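Local coordinates for protein glycosyl hydrolase BlGH5_18 (Bifidobacterium longum subsp. infantis, PDB 7LQX) that probably hydrolyses glycosidic bonds in the breakdown of N-glycans, as a glycoside hydrolase of family GH5, subfamily 18, at residues Gln352-Arg355 with Asp356-Ala359. Sequence-based numbering, arbitrary orientation.
Sequences QEYR and DKPA
Lys357 lies alongside Tyr354 across a type I beta turn, Tyr354 to Lys357, just after helix 342-354, where the chain passes from the (beta/alpha)8 barrel of this GH5 enzyme toward strand 365-369. Lys357 N closes the turn on Tyr354 O (3.2 Å), reaching it from above the carbonyl plane. Along the lysine, CB lies beside the carbonyl oxygens of Glu353 and Tyr354; CG stands anti to the backbone N (chi1 -172°), which carries the chain alongside the Tyr354 side chain; CD passes CD1 and CE1 of the tyrosine ring; CE lies 3.4 Å from Glu353 O and meets the ring obliquely, 3.6 Å from Tyr354 CE1. Bends at chi3 and chi4 turn the tip toward Glu353, but NZ stays 4.6 Å from Glu353 OE1, beyond a salt bridge. Tyr354 also touches Phe26 of barrel strand 25-29. Arg355 CG lies 3.6 Å from Asp356 OD2, an aliphatic contact; Arg355 NH1 instead meets Gln352 OE1 at 2.8 Å, almost straight (176°), while NH2 reaches Gly59 O. A leucine in place of Arg355 would probably leave Gln352 OE1 and Gly59 O without these donors and free the glutamine amide to turn. One water accepts from Lys357 NZ and donates to Glu353 O, each at 2.9 Å.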
loop_
_atom_site.group_PDB
_atom_site.type_symbol
_atom_site.label_atom_id
_atom_site.label_comp_id
_atom_site.label_asym_id
_atom_site.label_seq_id
_atom_site.Cartn_x
_atom_site.Cartn_y
_atom_site.Cartn_z
ATOM N N GLN A 352 11.627 37.180 -8.140
ATOM C CA GLN A 352 12.549 38.284 -8.374
ATOM C C GLN A 352 12.088 39.549 -7.658
ATOM O O GLN A 352 12.912 40.309 -7.134
ATOM C CB GLN A 352 12.690 38.530 -9.877
ATOM C CG GLN A 352 13.861 39.441 -10.235
ATOM C CD GLN A 352 15.199 38.715 -10.209
ATOM O OE1 GLN A 352 15.253 37.484 -10.274
ATOM N NE2 GLN A 352 16.283 39.475 -10.117
ATOM N N GLU A 353 10.777 39.796 -7.620
ATOM C CA GLU A 353 10.270 41.013 -6.994
ATOM C C GLU A 353 10.355 40.952 -5.471
ATOM O O GLU A 353 10.612 41.973 -4.822
ATOM C CB GLU A 353 8.821 41.251 -7.429
ATOM C CG GLU A 353 8.198 42.519 -6.874
ATOM C CD GLU A 353 6.813 42.787 -7.435
ATOM O OE1 GLU A 353 6.140 43.715 -6.938
ATOM O OE2 GLU A 353 6.396 42.070 -8.371
ATOM N N TYR A 354 10.140 39.776 -4.878
ATOM C CA TYR A 354 9.927 39.688 -3.440
ATOM C C TYR A 354 11.059 39.052 -2.646
ATOM O O TYR A 354 11.102 39.241 -1.427
ATOM C CB TYR A 354 8.609 38.952 -3.122
ATOM C CG TYR A 354 7.408 39.812 -3.411
ATOM C CD1 TYR A 354 6.943 40.733 -2.484
ATOM C CD2 TYR A 354 6.762 39.737 -4.630
ATOM C CE1 TYR A 354 5.860 41.545 -2.770
ATOM C CE2 TYR A 354 5.682 40.546 -4.918
ATOM C CZ TYR A 354 5.233 41.443 -3.981
ATOM O OH TYR A 354 4.158 42.249 -4.262
ATOM N N ARG A 355 11.992 38.337 -3.279
ATOM C CA ARG A 355 12.939 37.574 -2.468
ATOM C C ARG A 355 13.787 38.478 -1.578
ATOM O O ARG A 355 14.162 38.074 -0.471
ATOM C CB ARG A 355 13.833 36.662 -3.311
ATOM C CG ARG A 355 14.817 37.327 -4.233
ATOM C CD ARG A 355 15.823 36.300 -4.800
ATOM N NE ARG A 355 15.242 35.381 -5.777
ATOM C CZ ARG A 355 15.135 35.650 -7.077
ATOM N NH1 ARG A 355 15.553 36.819 -7.544
ATOM N NH2 ARG A 355 14.608 34.761 -7.908
ATOM N N ASP A 356 14.101 39.691 -2.038
ATOM C CA ASP A 356 14.939 40.617 -1.287
ATOM C C ASP A 356 14.180 41.839 -0.789
ATOM O O ASP A 356 14.801 42.767 -0.266
ATOM C CB ASP A 356 16.123 41.079 -2.139
ATOM C CG ASP A 356 16.933 39.929 -2.667
ATOM O OD1 ASP A 356 17.186 38.984 -1.890
ATOM O OD2 ASP A 356 17.301 39.962 -3.860
ATOM N N LYS A 357 12.870 41.854 -0.914
ATOM C CA LYS A 357 12.104 43.029 -0.515
ATOM C C LYS A 357 11.948 43.063 1.004
ATOM O O LYS A 357 11.679 42.032 1.623
ATOM C CB LYS A 357 10.719 42.987 -1.163
ATOM C CG LYS A 357 9.902 44.256 -0.959
ATOM C CD LYS A 357 8.496 44.138 -1.558
ATOM C CE LYS A 357 8.526 43.940 -3.067
ATOM N NZ LYS A 357 9.199 45.062 -3.781
ATOM N N PRO A 358 12.106 44.226 1.634
ATOM C CA PRO A 358 11.883 44.295 3.081
ATOM C C PRO A 358 10.499 43.783 3.452
ATOM O O PRO A 358 9.522 44.000 2.734
ATOM C CB PRO A 358 12.043 45.786 3.395
ATOM C CG PRO A 358 12.972 46.290 2.327
ATOM C CD PRO A 358 12.562 45.522 1.086
ATOM N N ALA A 359 10.430 43.078 4.578
ATOM C CA ALA A 359 9.157 42.577 5.069
ATOM C C ALA A 359 8.179 43.714 5.322
ATOM O O ALA A 359 8.561 44.830 5.696
ATOM C CB ALA A 359 9.365 41.806 6.372
HETATM O O HOH W 1 13.493 41.242 -4.375
HETATM O O HOH W 2 15.768 39.783 -6.650
HETATM O O HOH W 3 12.020 44.393 -4.207
HETATM O O HOH W 4 10.063 40.045 1.095
#